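Local coordinates for protein isoaspartyl dipeptidase (Fervidobacterium islandicum, PDB 7CDH) that probably hydrolyses isoaspartyl (beta-aspartyl) dipeptides at a two-zinc centre, as expected of an M38 metallopeptidase linked to protein repair, at residues K81-D84 with C85-G89; R201-E204 with Y205-I209; F262-I265 with D266-E270; S366-K370 with G371-M375. One frame throughout, in Å; residues are numbered along the deposited sequence. Where two conformers were deposited one is given.

Contact 1. Residues K81-D84 with C85-G89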
loop_
_atom_site.group_PDB
_atom_site.type_symbol
_atom_site.label_atom_id
_atom_site.label_comp_id
_atom_site.label_asym_id
_atom_site.label_seq_id
_atom_site.Cartn_x
_atom_site.Cartn_y
_atom_site.Cartn_z
ATOM N N LYS A 81 13.085 35.142 6.935
ATOM C CA LYS A 81 13.339 36.088 5.808
ATOM C C LYS A 81 14.846 36.066 5.517
ATOM O O LYS A 81 15.616 36.089 6.483
ATOM C CB LYS A 81 12.863 37.499 6.143
ATOM C CG LYS A 81 11.625 37.621 7.028
ATOM C CD LYS A 81 10.362 38.052 6.281
ATOM C CE LYS A 81 10.153 39.553 6.208
ATOM N NZ LYS A 81 10.343 40.209 7.527
ATOM N N ILE A 82 15.264 36.002 4.254
ATOM C CA ILE A 82 16.712 36.031 3.933
ATOM C C ILE A 82 17.335 37.328 4.464
ATOM O O ILE A 82 18.485 37.279 4.942
ATOM C CB ILE A 82 17.032 35.862 2.446
ATOM C CG1 ILE A 82 18.550 35.749 2.314
ATOM C CG2 ILE A 82 16.457 36.987 1.582
ATOM C CD1 ILE A 82 19.010 34.906 1.156
ATOM N N SER A 83 16.617 38.444 4.374
ATOM C CA SER A 83 17.073 39.754 4.905
ATOM C C SER A 83 17.478 39.640 6.395
ATOM O O SER A 83 18.425 40.325 6.761
ATOM C CB SER A 83 16.023 40.812 4.671
ATOM O OG SER A 83 15.018 40.753 5.677
ATOM N N ASP A 84 16.793 38.832 7.226
ATOM C CA ASP A 84 17.163 38.587 8.652
ATOM C C ASP A 84 18.576 37.994 8.721
ATOM O O ASP A 84 19.368 38.374 9.618
ATOM C CB ASP A 84 16.308 37.511 9.322
ATOM C CG ASP A 84 15.205 37.964 10.262
ATOM O OD1 ASP A 84 14.452 38.901 9.895
ATOM O OD2 ASP A 84 15.065 37.309 11.341
ATOM N N CYS A 85 18.829 37.011 7.853
ATOM C CA CYS A 85 20.107 36.273 7.752
ATOM C C CYS A 85 21.236 37.255 7.438
ATOM O O CYS A 85 22.216 37.290 8.189
ATOM C CB CYS A 85 20.027 35.201 6.671
ATOM S SG CYS A 85 19.009 33.801 7.185
ATOM N N ILE A 86 21.069 38.003 6.356
ATOM C CA ILE A 86 22.088 38.929 5.809
ATOM C C ILE A 86 22.510 39.906 6.916
ATOM O O ILE A 86 23.718 40.026 7.192
ATOM C CB ILE A 86 21.545 39.608 4.539
ATOM C CG1 ILE A 86 21.219 38.569 3.459
ATOM C CG2 ILE A 86 22.527 40.648 4.014
ATOM C CD1 ILE A 86 20.514 39.124 2.230
ATOM N N ARG A 87 21.565 40.553 7.592
ATOM C CA ARG A 87 21.919 41.625 8.559
ATOM C C ARG A 87 22.288 40.996 9.915
ATOM O O ARG A 87 22.603 41.754 10.848
ATOM C CB ARG A 87 20.822 42.697 8.591
ATOM C CG ARG A 87 19.787 42.575 9.699
ATOM C CD ARG A 87 18.672 43.614 9.587
ATOM N NE ARG A 87 18.971 44.670 8.615
ATOM C CZ ARG A 87 18.296 44.909 7.492
ATOM N NH1 ARG A 87 18.683 45.895 6.697
ATOM N NH2 ARG A 87 17.232 44.189 7.169
ATOM N N SER A 88 22.290 39.666 10.031
ATOM C CA SER A 88 22.778 38.957 11.240
ATOM C C SER A 88 24.081 38.180 10.948
ATOM O O SER A 88 24.538 37.467 11.847
ATOM C CB SER A 88 21.680 38.086 11.793
ATOM O OG SER A 88 20.611 38.884 12.311
ATOM N N GLY A 89 24.647 38.298 9.737
ATOM C CA GLY A 89 25.941 37.702 9.366
ATOM C C GLY A 89 25.895 36.206 9.098
ATOM O O GLY A 89 26.959 35.627 8.892
#

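Contact 2. Residues R201-E204 with Y205-I209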
loop_
_atom_site.group_PDB
_atom_site.type_symbol
_atom_site.label_atom_id
_atom_site.label_comp_id
_atom_site.label_asym_id
_atom_site.label_seq_id
_atom_site.Cartn_x
_atom_site.Cartn_y
_atom_site.Cartn_z
ATOM N N ARG A 201 16.377 11.785 32.069
ATOM C CA ARG A 201 17.235 10.881 31.267
ATOM C C ARG A 201 18.271 11.672 30.451
ATOM O O ARG A 201 19.271 11.074 30.075
ATOM C CB ARG A 201 16.353 10.002 30.381
ATOM C CG ARG A 201 15.612 8.901 31.131
ATOM C CD ARG A 201 14.594 8.161 30.274
ATOM N NE ARG A 201 13.490 9.036 29.872
ATOM C CZ ARG A 201 12.422 8.671 29.154
ATOM N NH1 ARG A 201 12.288 7.416 28.761
ATOM N NH2 ARG A 201 11.486 9.563 28.843
ATOM N N GLY A 202 18.088 12.963 30.181
ATOM C CA GLY A 202 19.058 13.760 29.390
ATOM C C GLY A 202 19.534 13.015 28.144
ATOM O O GLY A 202 18.677 12.538 27.408
ATOM N N ILE A 203 20.857 12.889 27.940
ATOM C CA ILE A 203 21.499 12.209 26.791
ATOM C C ILE A 203 22.007 10.803 27.162
ATOM O O ILE A 203 22.941 10.327 26.491
ATOM C CB ILE A 203 22.599 13.079 26.164
ATOM C CG1 ILE A 203 23.735 13.439 27.128
ATOM C CG2 ILE A 203 21.981 14.315 25.507
ATOM C CD1 ILE A 203 24.980 14.030 26.424
ATOM N N GLU A 204 21.343 10.102 28.081
ATOM C CA GLU A 204 21.513 8.639 28.339
ATOM C C GLU A 204 21.673 7.847 27.017
ATOM O O GLU A 204 22.667 7.126 26.824
ATOM C CB GLU A 204 20.285 8.145 29.096
ATOM C CG GLU A 204 20.523 7.088 30.149
ATOM C CD GLU A 204 19.369 7.065 31.157
ATOM O OE1 GLU A 204 19.496 7.718 32.251
ATOM O OE2 GLU A 204 18.317 6.447 30.830
ATOM N N TYR A 205 20.706 7.928 26.114
ATOM C CA TYR A 205 20.702 7.136 24.861
ATOM C C TYR A 205 21.988 7.363 24.070
ATOM O O TYR A 205 22.418 6.412 23.398
ATOM C CB TYR A 205 19.512 7.540 23.993
ATOM C CG TYR A 205 18.180 6.992 24.423
ATOM C CD1 TYR A 205 18.057 5.953 25.332
ATOM C CD2 TYR A 205 17.032 7.485 23.840
ATOM C CE1 TYR A 205 16.817 5.433 25.672
ATOM C CE2 TYR A 205 15.788 6.977 24.166
ATOM C CZ TYR A 205 15.678 5.947 25.079
ATOM O OH TYR A 205 14.432 5.484 25.353
ATOM N N LEU A 206 22.559 8.573 24.103
ATOM C CA LEU A 206 23.771 8.898 23.299
ATOM C C LEU A 206 24.965 8.101 23.847
ATOM O O LEU A 206 25.727 7.517 23.028
ATOM C CB LEU A 206 24.017 10.408 23.255
ATOM C CG LEU A 206 23.233 11.162 22.178
ATOM C CD1 LEU A 206 21.740 11.092 22.415
ATOM C CD2 LEU A 206 23.651 12.619 22.116
ATOM N N PHE A 207 25.075 8.015 25.169
ATOM C CA PHE A 207 26.102 7.214 25.873
ATOM C C PHE A 207 25.843 5.734 25.591
ATOM O O PHE A 207 26.846 5.005 25.334
ATOM C CB PHE A 207 26.130 7.555 27.366
ATOM C CG PHE A 207 26.763 8.895 27.658
ATOM C CD1 PHE A 207 28.089 9.133 27.347
ATOM C CD2 PHE A 207 26.040 9.918 28.244
ATOM C CE1 PHE A 207 28.670 10.362 27.609
ATOM C CE2 PHE A 207 26.628 11.141 28.516
ATOM C CZ PHE A 207 27.936 11.369 28.175
ATOM N N ASP A 208 24.568 5.313 25.583
ATOM C CA ASP A 208 24.174 3.903 25.307
ATOM C C ASP A 208 24.616 3.505 23.891
ATOM O O ASP A 208 25.204 2.421 23.725
ATOM C CB ASP A 208 22.676 3.660 25.469
ATOM C CG ASP A 208 22.148 3.738 26.894
ATOM O OD1 ASP A 208 22.968 3.659 27.852
ATOM O OD2 ASP A 208 20.910 3.906 27.029
ATOM N N ILE A 209 24.443 4.381 22.911
ATOM C CA ILE A 209 24.848 4.072 21.510
ATOM C C ILE A 209 26.370 3.824 21.448
ATOM O O ILE A 209 26.789 2.833 20.815
ATOM C CB ILE A 209 24.386 5.195 20.561
ATOM C CG1 ILE A 209 22.860 5.304 20.511
ATOM C CG2 ILE A 209 24.979 4.982 19.192
ATOM C CD1 ILE A 209 22.360 6.638 20.013
HETATM O O HOH W 1 18.482 10.051 26.242
#

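Contact 3. Residues F262-I265 with D266-E270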
loop_
_atom_site.group_PDB
_atom_site.type_symbol
_atom_site.label_atom_id
_atom_site.label_comp_id
_atom_site.label_asym_id
_atom_site.label_seq_id
_atom_site.Cartn_x
_atom_site.Cartn_y
_atom_site.Cartn_z
ATOM N N PHE A 262 22.425 30.248 34.825
ATOM C CA PHE A 262 23.295 29.476 33.902
ATOM C C PHE A 262 22.829 29.707 32.461
ATOM O O PHE A 262 21.713 29.366 32.101
ATOM C CB PHE A 262 23.297 27.997 34.274
ATOM C CG PHE A 262 24.281 27.222 33.457
ATOM C CD1 PHE A 262 25.641 27.342 33.701
ATOM C CD2 PHE A 262 23.856 26.411 32.418
ATOM C CE1 PHE A 262 26.569 26.658 32.925
ATOM C CE2 PHE A 262 24.780 25.723 31.649
ATOM C CZ PHE A 262 26.136 25.859 31.887
ATOM N N THR A 263 23.685 30.309 31.651
ATOM C CA THR A 263 23.380 30.640 30.258
ATOM C C THR A 263 24.404 29.997 29.335
ATOM O O THR A 263 25.395 29.440 29.828
ATOM C CB THR A 263 23.366 32.150 30.071
ATOM O OG1 THR A 263 24.744 32.515 30.101
ATOM C CG2 THR A 263 22.531 32.823 31.139
ATOM N N THR A 264 24.132 30.095 28.035
ATOM C CA THR A 264 25.054 29.727 26.942
ATOM C C THR A 264 26.390 30.477 27.126
ATOM O O THR A 264 27.433 29.874 26.859
ATOM C CB THR A 264 24.346 29.909 25.592
ATOM O OG1 THR A 264 23.419 28.829 25.529
ATOM C CG2 THR A 264 25.277 29.808 24.404
ATOM N N ILE A 265 26.378 31.734 27.558
ATOM C CA ILE A 265 27.637 32.498 27.828
ATOM C C ILE A 265 28.484 31.739 28.874
ATOM O O ILE A 265 29.685 31.484 28.617
ATOM C CB ILE A 265 27.382 33.958 28.280
ATOM C CG1 ILE A 265 26.292 34.693 27.490
ATOM C CG2 ILE A 265 28.692 34.721 28.216
ATOM C CD1 ILE A 265 26.580 34.796 26.023
ATOM N N ASP A 266 27.897 31.371 30.012
ATOM C CA ASP A 266 28.605 30.597 31.061
ATOM C C ASP A 266 29.106 29.297 30.443
ATOM O O ASP A 266 30.276 28.926 30.663
ATOM C CB ASP A 266 27.707 30.338 32.267
ATOM C CG ASP A 266 27.206 31.627 32.899
ATOM O OD1 ASP A 266 28.053 32.561 33.114
ATOM O OD2 ASP A 266 25.966 31.713 33.140
ATOM N N ALA A 267 28.245 28.621 29.692
ATOM C CA ALA A 267 28.561 27.319 29.075
ATOM C C ALA A 267 29.829 27.449 28.216
ATOM O O ALA A 267 30.728 26.602 28.330
ATOM C CB ALA A 267 27.355 26.856 28.295
ATOM N N ILE A 268 29.892 28.459 27.363
ATOM C CA ILE A 268 31.016 28.640 26.398
ATOM C C ILE A 268 32.319 28.923 27.177
ATOM O O ILE A 268 33.416 28.461 26.742
ATOM C CB ILE A 268 30.672 29.757 25.393
ATOM C CG1 ILE A 268 29.603 29.268 24.421
ATOM C CG2 ILE A 268 31.916 30.284 24.663
ATOM C CD1 ILE A 268 29.081 30.340 23.507
ATOM N N CYS A 269 32.216 29.689 28.262
ATOM C CA CYS A 269 33.376 30.103 29.093
ATOM C C CYS A 269 33.915 28.880 29.824
ATOM O O CYS A 269 35.134 28.670 29.796
ATOM C CB CYS A 269 33.014 31.239 30.042
ATOM S SG CYS A 269 32.761 32.796 29.147
ATOM N N GLU A 270 33.029 28.054 30.364
ATOM C CA GLU A 270 33.441 26.787 30.998
ATOM C C GLU A 270 34.111 25.904 29.948
ATOM O O GLU A 270 35.127 25.290 30.288
ATOM C CB GLU A 270 32.263 26.084 31.636
ATOM C CG GLU A 270 32.659 24.801 32.353
ATOM C CD GLU A 270 31.582 24.218 33.262
ATOM O OE1 GLU A 270 30.609 24.950 33.561
ATOM O OE2 GLU A 270 31.729 23.038 33.687
#

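Contact 4. Residues S366-K370 with G371-M375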
loop_
_atom_site.group_PDB
_atom_site.type_symbol
_atom_site.label_atom_id
_atom_site.label_comp_id
_atom_site.label_asym_id
_atom_site.label_seq_id
_atom_site.Cartn_x
_atom_site.Cartn_y
_atom_site.Cartn_z
ATOM N N SER A 366 29.203 44.435 6.130
ATOM C CA SER A 366 29.116 43.793 4.802
ATOM C C SER A 366 29.076 42.273 4.938
ATOM O O SER A 366 29.602 41.728 5.934
ATOM C CB SER A 366 30.193 44.316 3.895
ATOM O OG SER A 366 30.004 45.710 3.715
ATOM N N VAL A 367 28.369 41.633 4.011
ATOM C CA VAL A 367 28.111 40.171 4.037
ATOM C C VAL A 367 28.280 39.639 2.629
ATOM O O VAL A 367 27.642 40.172 1.736
ATOM C CB VAL A 367 26.728 39.821 4.583
ATOM C CG1 VAL A 367 26.555 38.315 4.632
ATOM C CG2 VAL A 367 26.526 40.413 5.953
ATOM N N ILE A 368 29.142 38.642 2.486
ATOM C CA ILE A 368 29.520 38.058 1.175
ATOM C C ILE A 368 29.260 36.548 1.236
ATOM O O ILE A 368 29.609 35.923 2.256
ATOM C CB ILE A 368 30.972 38.428 0.849
ATOM C CG1 ILE A 368 31.149 39.947 0.879
ATOM C CG2 ILE A 368 31.409 37.854 -0.481
ATOM C CD1 ILE A 368 32.536 40.393 0.509
ATOM N N SER A 369 28.576 36.018 0.214
ATOM C CA SER A 369 28.227 34.582 0.079
ATOM C C SER A 369 28.489 34.173 -1.361
ATOM O O SER A 369 27.986 34.855 -2.249
ATOM C CB SER A 369 26.812 34.308 0.482
ATOM O OG SER A 369 26.562 32.909 0.472
ATOM N N LYS A 370 29.307 33.148 -1.556
ATOM C CA LYS A 370 29.683 32.676 -2.898
ATOM C C LYS A 370 30.249 33.871 -3.663
ATOM O O LYS A 370 30.139 33.905 -4.908
ATOM C CB LYS A 370 28.464 32.068 -3.600
ATOM C CG LYS A 370 27.690 31.050 -2.772
ATOM C CD LYS A 370 26.421 30.522 -3.416
ATOM C CE LYS A 370 25.154 31.076 -2.789
ATOM N NZ LYS A 370 23.994 30.181 -2.995
ATOM N N GLY A 371 30.834 34.821 -2.940
ATOM C CA GLY A 371 31.598 35.937 -3.534
ATOM C C GLY A 371 30.704 37.034 -4.060
ATOM O O GLY A 371 31.218 37.889 -4.756
ATOM N N GLU A 372 29.418 37.005 -3.725
ATOM C CA GLU A 372 28.435 38.059 -4.081
ATOM C C GLU A 372 28.178 38.863 -2.804
ATOM O O GLU A 372 28.108 38.263 -1.710
ATOM C CB GLU A 372 27.185 37.423 -4.719
ATOM C CG GLU A 372 25.894 38.236 -4.564
ATOM C CD GLU A 372 24.563 37.566 -4.925
ATOM O OE1 GLU A 372 24.564 36.355 -5.282
ATOM O OE2 GLU A 372 23.513 38.255 -4.837
ATOM N N PHE A 373 28.078 40.181 -2.922
ATOM C CA PHE A 373 27.693 41.060 -1.792
ATOM C C PHE A 373 26.192 40.926 -1.600
ATOM O O PHE A 373 25.447 41.352 -2.476
ATOM C CB PHE A 373 28.080 42.519 -2.059
ATOM C CG PHE A 373 29.542 42.809 -1.852
ATOM C CD1 PHE A 373 30.010 43.184 -0.609
ATOM C CD2 PHE A 373 30.448 42.677 -2.887
ATOM C CE1 PHE A 373 31.353 43.422 -0.397
ATOM C CE2 PHE A 373 31.794 42.914 -2.673
ATOM C CZ PHE A 373 32.242 43.271 -1.425
ATOM N N LEU A 374 25.777 40.307 -0.512
ATOM C CA LEU A 374 24.369 40.330 -0.046
ATOM C C LEU A 374 24.135 41.669 0.641
ATOM O O LEU A 374 23.006 42.166 0.590
ATOM C CB LEU A 374 24.125 39.167 0.922
ATOM C CG LEU A 374 24.494 37.779 0.384
ATOM C CD1 LEU A 374 24.069 36.701 1.374
ATOM C CD2 LEU A 374 23.855 37.530 -0.989
ATOM N N MET A 375 25.171 42.197 1.294
ATOM C CA MET A 375 25.139 43.517 1.975
ATOM C C MET A 375 26.505 44.204 1.831
ATOM O O MET A 375 27.559 43.540 2.026
ATOM C CB MET A 375 24.776 43.388 3.454
ATOM C CG MET A 375 24.414 44.728 4.048
ATOM S SD MET A 375 23.755 44.646 5.725
ATOM C CE MET A 375 25.115 43.852 6.567
HETATM O O HOH W 2 25.547 34.547 -3.410
#

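Contact 1. Residues K81-D84 with C85-G89
S88 OG donates to the backbone O of D84, 3.0 Å away and nearly in line with the carbonyl. With OG set opposite the carbonyl carbon of S88 and beside its own N (chi1 -68°), the hydroxyl turns back toward the preceding turn. Two backbone bonds run alongside. I86 N reaches I82 O at 3.0 Å, and R87 N reaches S83 O at a longer 3.3 Å. The helix ends in a Schellman motif, with G89 at positive phi and its N bonded to I86 O.

On the apolar flank, the side chains of I82 and I86 cross at a slant. I82 CG1 lies 3.9 Å from I86 CD1. I86 also packs on M380, L374 and M375. An alanine here is likely to leave I82 CG1 without its apolar mate and to open a gap against L374 and M375.

This short helix leads into strand 90-95, which runs parallel to strand 51-59 as in a TIM-barrel crossover, and G89 pairs with L57 by backbone bonds. The chemistry splits in two: backbone amides and one serine hydroxyl close the last turn, while isoleucines fasten it to its neighbours.

Contact 2. Residues R201-E204 with Y205-I209
The R201 guanidinium lies near the Y205 hydroxyl, with NH1 and OH 4.5 Å apart. Both groups have their polar partners elsewhere: R201 NH2 forms a salt bridge with E214 of the second subunit, and Y205 OH bonds to P167 O. R201 also starts a type II' turn, closed by a bond from E204 N to R201 O.

G202 takes the positive-phi place in that turn. Its O accepts from water 1 at 2.8 Å, and the same water accepts from Y205 N at 3.1 Å. The water thus gives a first-turn amide a partner.

I203 is the N-cap. Its O accepts from L206 N at 3.0 Å, with the donor well above the carbonyl plane, and only weakly from F207 N. Its side chain clasps the first turn with two branches. CG1 sits between the backbone N and the carbonyl carbon (chi1 60°), and from it CD1 extends to 3.9 Å from F207 CE2. CG2 faces L206 CD2 at 4.1 Å.

E204 opens the regular helical pattern: D208 N reaches its O at 2.9 Å, nearly straight along the carbonyl. The D208 carboxylate lies against that same carbonyl, and its OD2 stands in plane at the edge of the Y205 ring.

The helix therefore starts on a backbone carbonyl and a water. E204, at the first helical position, probably interacts favourably with the helix dipole. The D208 carboxylate, with OD2 5.3 Å from E204 OE2, probably adds some like-charge strain.

Contact 3. Residues F262-I265 with D266-E270
T263 and D266 form a capping box at the start of helix 264-273. T263 is the N-cap, and each residue uses its side chain to take the backbone amide of the other.

Of the polar bonds, T263 N to D266 OD2 is the firmer half of the box, at 3.1 Å. It meets the oxygen on its anti side, 24° out of the carboxylate plane. The return bond, D266 N to T263 OG1, is weak at 3.4 Å. T263 OG1 lies between the backbone N and the carbonyl carbon (chi1 74°), and this points it at the amides of the first turn. Backbone bonds carry the helix on: A267 N to T263 O at 3.0 Å, then I268 N to T264 O and C269 N to I265 O. A leucine in place of D266 would probably leave T263 N without its acceptor and let the N-terminal turn fray.

T264 OG1 serves another purpose. It bonds to S226 OG and T248 O, tying the helix start to S226 and to T248 of strand 245-248.

Packing contacts follow on two flanks. The side chains of T264 and I268 cross at an angle, with CG2 of T264 3.9 Å from CD1 of I268. On another flank the F262 ring runs past the D266 side chain in the opposite sense, its plane 31° from the carboxylate. CE1 of F262 lies 3.9 Å from D266 CB, and its CZ stands 3.9 Å from A267 CB.

Contact 4. Residues S366-K370 with G371-M375
I368 faces F373 across a beta hairpin, in a non-hydrogen-bonded antiparallel pair, and its side chain meets the second half of the hairpin, from turn to strand. CB of I368 comes first, 3.8 Å from E372 O. The CG2 branch turns to the hairpin bend, where it lies 3.6 Å from G371 CA. The CG1 branch goes the other way, beside its own backbone N (chi1 -56°), and this carries it over the F373 ring. There CG1 makes a CH-pi contact, 4.0 Å from the ring centroid and 25° off the normal. The tip, CD1, rests over the same ring, with F373 CE1 3.4 Å away. The two side chains lie side by side and point the same way.

The sheet face with V367, S369, E372 and M375 has its own packing. V367 CG2 meets M375 CE at 3.8 Å, and S369 CB touches L374 CD1.

The register slips by one residue in a classic beta bulge. V367 O accepts from both L374 N at 2.9 Å and M375 N at 3.2 Å. At the other end a type I' turn through K370 and G371 joins the strands, and S369 and E372 exchange two backbone bonds.

The hairpin is built into a larger sheet. Strand 364-369 pairs with strand 354-358, and strand 372-376 with strand 379-380. I368 also packs on I5 of strand 2-6, while helix 82-86 covers the bulged end of the hairpin.

The four contacts follow one another along the chain without overlap. Contacts 1 and 4 touch, with centres about 11 Å apart: helix 82-86 packs there on the hairpin, V367 included. Contact 2 lies on the opposite side of the chain's centre, about 35 Å from contact 1 and about 41 Å from contact 4, centre to centre. Contacts 2 and 3 have centres about 22 Å apart and do not touch, yet both pack against helix 229-240. Both are helix starts, with the I203 and T264 side chains about 12 and 13 Å from a zinc ion. Contacts 1 to 3 lie on helices of the TIM-barrel-like amidohydrolase domain, contact 4 in the sheet beside helix 82-86.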